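Local coordinates for MutT related protein (Methanosarcina mazei, PDB 3GRN) that is probably a Nudix hydrolase of the MutT type, though the substrate it cleaves is not established, at residues 57-60 with 64-67; 97-102 with 106-111. All coordinates share one frame; numbering follows the deposited sequence.

Contact 1: residues 57-60 with 64-67; sequences REVW and GITM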
loop_
_atom_site.group_PDB
_atom_site.type_symbol
_atom_site.label_atom_id
_atom_site.label_comp_id
_atom_site.label_asym_id
_atom_site.label_seq_id
_atom_site.Cartn_x
_atom_site.Cartn_y
_atom_site.Cartn_z
ATOM N N ARG A 57 -8.140 7.917 3.076
ATOM C CA ARG A 57 -7.661 6.525 3.144
ATOM C C ARG A 57 -6.146 6.478 3.058
ATOM O O ARG A 57 -5.498 5.851 3.883
ATOM C CB ARG A 57 -8.267 5.706 2.001
ATOM C CG ARG A 57 -7.743 4.273 1.935
ATOM C CD ARG A 57 -8.235 3.523 0.694
ATOM N NE ARG A 57 -7.999 4.228 -0.576
ATOM C CZ ARG A 57 -6.872 4.236 -1.272
ATOM N NH1 ARG A 57 -5.774 3.609 -0.848
ATOM N NH2 ARG A 57 -6.839 4.913 -2.418
ATOM N N GLU A 58 -5.578 7.166 2.065
ATOM C CA GLU A 58 -4.114 7.210 1.894
ATOM C C GLU A 58 -3.389 7.859 3.072
ATOM O O GLU A 58 -2.352 7.366 3.515
ATOM C CB GLU A 58 -3.774 7.914 0.588
ATOM C CG GLU A 58 -4.188 7.063 -0.616
ATOM C CD GLU A 58 -3.225 5.929 -0.977
ATOM O OE1 GLU A 58 -2.164 5.779 -0.342
ATOM O OE2 GLU A 58 -3.544 5.180 -1.935
ATOM N N VAL A 59 -3.928 8.955 3.567
ATOM C CA VAL A 59 -3.330 9.641 4.706
ATOM C C VAL A 59 -3.361 8.749 5.950
ATOM O O VAL A 59 -2.331 8.608 6.604
ATOM C CB VAL A 59 -3.988 10.981 4.951
ATOM C CG1 VAL A 59 -3.593 11.531 6.311
ATOM C CG2 VAL A 59 -3.559 11.925 3.839
ATOM N N TRP A 60 -4.504 8.111 6.221
ATOM C CA TRP A 60 -4.579 7.199 7.377
ATOM C C TRP A 60 -3.576 6.053 7.279
ATOM O O TRP A 60 -2.820 5.817 8.226
ATOM C CB TRP A 60 -5.962 6.647 7.694
ATOM C CG TRP A 60 -5.891 6.055 9.115
ATOM C CD1 TRP A 60 -5.870 6.761 10.306
ATOM C CD2 TRP A 60 -5.707 4.683 9.470
ATOM N NE1 TRP A 60 -5.727 5.895 11.371
ATOM C CE2 TRP A 60 -5.627 4.620 10.888
ATOM C CE3 TRP A 60 -5.619 3.494 8.736
ATOM C CZ2 TRP A 60 -5.479 3.418 11.577
ATOM C CZ3 TRP A 60 -5.460 2.300 9.434
ATOM C CH2 TRP A 60 -5.397 2.272 10.833
ATOM N N GLY A 64 -1.202 7.355 9.953
ATOM C CA GLY A 64 -2.002 7.191 11.191
ATOM C C GLY A 64 -2.950 8.364 11.457
ATOM O O GLY A 64 -3.728 8.337 12.423
ATOM N N ILE A 65 -2.872 9.405 10.624
ATOM C CA ILE A 65 -3.700 10.600 10.789
ATOM C C ILE A 65 -5.098 10.400 10.236
ATOM O O ILE A 65 -5.270 9.984 9.088
ATOM C CB ILE A 65 -3.024 11.862 10.163
ATOM C CG1 ILE A 65 -1.697 12.147 10.890
ATOM C CG2 ILE A 65 -3.960 13.117 10.209
ATOM C CD1 ILE A 65 -0.794 13.129 10.203
ATOM N N THR A 66 -6.105 10.703 11.062
ATOM C CA THR A 66 -7.476 10.741 10.578
ATOM C C THR A 66 -7.780 12.185 10.184
ATOM O O THR A 66 -7.755 13.100 11.031
ATOM C CB THR A 66 -8.479 10.287 11.652
ATOM O OG1 THR A 66 -8.173 8.953 12.058
ATOM C CG2 THR A 66 -9.909 10.329 11.103
ATOM N N MET A 67 -8.023 12.376 8.891
ATOM C CA MET A 67 -8.302 13.694 8.349
ATOM C C MET A 67 -9.643 13.690 7.602
ATOM O O MET A 67 -10.008 12.701 6.960
ATOM C CB MET A 67 -7.132 14.153 7.447
ATOM C CG MET A 67 -7.180 13.662 5.970
ATOM S SD MET A 67 -6.391 14.871 4.904
ATOM C CE MET A 67 -6.641 14.078 3.373
#

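Contact 2: residues 97-102 with 106-111; sequences ADVKLS and IEYSWV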
loop_
_atom_site.group_PDB
_atom_site.type_symbol
_atom_site.label_atom_id
_atom_site.label_comp_id
_atom_site.label_asym_id
_atom_site.label_seq_id
_atom_site.Cartn_x
_atom_site.Cartn_y
_atom_site.Cartn_z
ATOM N N ALA A 97 -0.377 15.662 15.677
ATOM C CA ALA A 97 -0.312 14.214 15.538
ATOM C C ALA A 97 1.111 13.704 15.648
ATOM O O ALA A 97 2.056 14.373 15.230
ATOM C CB ALA A 97 -0.932 13.781 14.202
ATOM N N ASP A 98 1.266 12.528 16.250
ATOM C CA ASP A 98 2.521 11.805 16.178
ATOM C C ASP A 98 2.433 10.872 14.982
ATOM O O ASP A 98 1.707 9.871 15.018
ATOM C CB ASP A 98 2.794 11.016 17.464
ATOM C CG ASP A 98 3.472 11.866 18.526
ATOM O OD1 ASP A 98 4.678 11.653 18.775
ATOM O OD2 ASP A 98 2.807 12.764 19.084
ATOM N N VAL A 99 3.158 11.228 13.929
ATOM C CA VAL A 99 3.137 10.454 12.667
ATOM C C VAL A 99 3.645 9.028 12.891
ATOM O O VAL A 99 4.667 8.804 13.566
ATOM C CB VAL A 99 3.987 11.174 11.603
ATOM C CG1 VAL A 99 4.040 10.383 10.305
ATOM C CG2 VAL A 99 3.448 12.584 11.385
ATOM N N LYS A 100 2.908 8.064 12.339
ATOM C CA LYS A 100 3.236 6.676 12.463
ATOM C C LYS A 100 3.259 6.053 11.073
ATOM O O LYS A 100 2.225 5.941 10.410
ATOM C CB LYS A 100 2.228 5.976 13.374
ATOM C CG LYS A 100 2.344 6.441 14.853
ATOM C CD LYS A 100 1.487 5.590 15.784
ATOM C CE LYS A 100 1.849 5.834 17.260
ATOM N NZ LYS A 100 1.697 7.266 17.683
ATOM N N LEU A 101 4.445 5.639 10.661
ATOM C CA LEU A 101 4.700 5.209 9.263
ATOM C C LEU A 101 4.413 3.758 8.971
ATOM O O LEU A 101 4.332 2.933 9.884
ATOM C CB LEU A 101 6.159 5.496 8.886
ATOM C CG LEU A 101 6.563 6.983 8.921
ATOM C CD1 LEU A 101 8.011 7.125 8.543
ATOM C CD2 LEU A 101 5.675 7.803 8.013
ATOM N N SER A 102 4.288 3.457 7.678
ATOM C CA SER A 102 4.074 2.113 7.174
ATOM C C SER A 102 5.301 1.681 6.355
ATOM O O SER A 102 6.262 2.472 6.191
ATOM C CB SER A 102 2.848 2.097 6.273
ATOM O OG SER A 102 3.178 2.693 5.010
ATOM N N ILE A 106 10.161 5.555 5.012
ATOM C CA ILE A 106 11.209 5.294 6.021
ATOM C C ILE A 106 11.413 6.391 7.056
ATOM O O ILE A 106 11.886 6.136 8.166
ATOM C CB ILE A 106 12.565 4.904 5.385
ATOM C CG1 ILE A 106 12.962 5.887 4.275
ATOM C CG2 ILE A 106 12.518 3.453 4.899
ATOM C CD1 ILE A 106 13.707 5.192 3.128
ATOM N N GLU A 107 11.050 7.616 6.693
ATOM C CA GLU A 107 11.087 8.738 7.615
ATOM C C GLU A 107 10.105 9.833 7.233
ATOM O O GLU A 107 9.544 9.824 6.143
ATOM C CB GLU A 107 12.493 9.323 7.782
ATOM C CG GLU A 107 13.215 9.644 6.501
ATOM C CD GLU A 107 14.725 9.735 6.697
ATOM O OE1 GLU A 107 15.176 9.984 7.838
ATOM O OE2 GLU A 107 15.458 9.549 5.707
ATOM N N TYR A 108 9.918 10.763 8.155
ATOM C CA TYR A 108 9.075 11.920 7.899
ATOM C C TYR A 108 9.741 13.156 8.443
ATOM O O TYR A 108 10.657 13.070 9.254
ATOM C CB TYR A 108 7.677 11.753 8.508
ATOM C CG TYR A 108 7.656 11.793 10.019
ATOM C CD1 TYR A 108 7.527 13.008 10.705
ATOM C CD2 TYR A 108 7.804 10.621 10.764
ATOM C CE1 TYR A 108 7.521 13.060 12.098
ATOM C CE2 TYR A 108 7.795 10.653 12.155
ATOM C CZ TYR A 108 7.664 11.882 12.818
ATOM O OH TYR A 108 7.653 11.949 14.198
ATOM N N SER A 109 9.217 14.303 8.024
ATOM C CA SER A 109 9.716 15.586 8.443
ATOM C C SER A 109 8.647 16.632 8.238
ATOM O O SER A 109 7.892 16.577 7.258
ATOM C CB SER A 109 10.976 15.954 7.660
ATOM O OG SER A 109 11.538 17.149 8.169
ATOM N N TRP A 110 8.573 17.558 9.193
ATOM C CA TRP A 110 7.705 18.726 9.117
ATOM C C TRP A 110 8.566 19.872 8.593
ATOM O O TRP A 110 9.452 20.368 9.296
ATOM C CB TRP A 110 7.115 19.061 10.491
ATOM C CG TRP A 110 6.206 18.013 11.072
ATOM C CD1 TRP A 110 6.547 17.028 11.968
ATOM C CD2 TRP A 110 4.809 17.842 10.800
ATOM N NE1 TRP A 110 5.441 16.254 12.263
ATOM C CE2 TRP A 110 4.362 16.738 11.568
ATOM C CE3 TRP A 110 3.889 18.511 9.978
ATOM C CZ2 TRP A 110 3.035 16.293 11.541
ATOM C CZ3 TRP A 110 2.572 18.067 9.953
ATOM C CH2 TRP A 110 2.155 16.965 10.732
ATOM N N VAL A 111 8.325 20.265 7.343
ATOM C CA VAL A 111 9.182 21.210 6.631
ATOM C C VAL A 111 8.438 22.513 6.280
ATOM O O VAL A 111 7.313 22.478 5.780
ATOM C CB VAL A 111 9.803 20.569 5.349
ATOM C CG1 VAL A 111 10.894 21.469 4.795
ATOM C CG2 VAL A 111 10.387 19.180 5.639
#

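Contact 1: residues 57-60 with 64-67
Val59 and Met67 make the tight, buried side of this contact. The methyl CE of Met67 lies 3.8 Å from Val59 CG2, and the two side chains cross at about a right angle. The other branch of the valine serves Ile65. Val59 CG1 stands anti to its own backbone N (chi1 167°), which turns it to the loop, 3.9 Å from Ile65 CB. This apolar patch continues onto strand 7-16, where Val59 touches Ala13 and Ile15 and Met67 also meets Ala13.

Helix 51-63 ends here. The amide of Gly64 donates to the carbonyl of Trp60, with Gly64 N 2.8 Å from Trp60 O and the donor tilted 30° from the carbonyl plane. Gly64 then leaves helical angles with a positive phi of 84°, a conformation in which a side chain would collide with the preceding carbonyl oxygen, so glycine is called for. Residues 43-64 match the Nudix box, and Gly64 is its final glycine, at the end of the helix of the loop-helix-loop motif. In this family the box generally carries the metal-binding glutamates. Arg57 and Glu58, which form a salt bridge, belong to it but point away from residues 64-67.

The Trp60 side is closely met but partly exposed. Gly64 CA sits over the five-membered ring in a CH-pi contact, 4.2 Å from the centroid. Ile65 O lies at the ring edge and also takes a CA-H...O contact from Trp60 CA at 3.3 Å. Thr66, exposed, is the loose end, its OG1 3.6 Å from Trp60 CD1. Beyond the contact, Trp60 packs on Glu82 of the second subunit.

Contact 2: residues 97-102 with 106-111
Ile106 and Glu107 meet Leu101 through their backbone. Leu101 CD1 lies 3.8 Å from Ile106 C and 3.6 Å from Glu107 N, while both residues direct their side chains away from the loop. The carboxylate of Glu107 forms a salt bridge with Arg26 on strand 22-27.

Tyr108 follows and turns toward the loop. Its CG sits between the backbone N and the carbonyl carbon (chi1 69°), and the ring is presented broadside to Val99. Val99 CB stands 3.7 Å from the ring centroid, only 4° off the ring normal, a CH-pi contact over the centre of the face. Val99 CG1 lies over the same face, 3.8 Å from Tyr108 CD2. Leu101 CD1 comes to the ring edge instead, 4.1 Å from Tyr108 CD2. With an alanine in place of Tyr108, Val99 would probably lose the flat surface it rests on, and a gap is likely to open between loop and strand.

Two residues on, Trp110 again faces the loop. Its CZ2 is 3.7 Å from Val99 CG2, so the two branches of the valine are shared between two aromatic residues. Ala97 O approaches the indole more distantly.

Strand 105-111 is an outermost strand of the Nudix sheet within this chain. Its backbone bonds go to strand 22-27, through Arg26, Leu24 and Phe22. The loop 97-102 runs roughly antiparallel to it, 157° apart in direction, but with Val99 CA 7.8 Å from Tyr108 CA it is not paired as a further strand. What joins loop to strand is apolar and aromatic packing, so the fit depends on shape more than on directed bonds.

Contact 1 is partly buried, with its valine and methionine set against strand 7-16, and its isoleucine against the loop of contact 2. Contact 2 is a surface contact at the strand 105-111 edge, and Val99 is the buried residue among those that touch. Their elements differ. Contact 1 joins the end of helix 51-63 to the loop after it, and contact 2 joins a loop to an outer strand. Contact 1 mixes a backbone hydrogen bond with apolar packing, whereas contact 2 has no such bond between its segments. They meet where Ile65 CG1 packs against Ala97 CB at 3.8 Å. Lys100 also bonds through its backbone to Thr63 on the helix. Both contacts reach the second subunit.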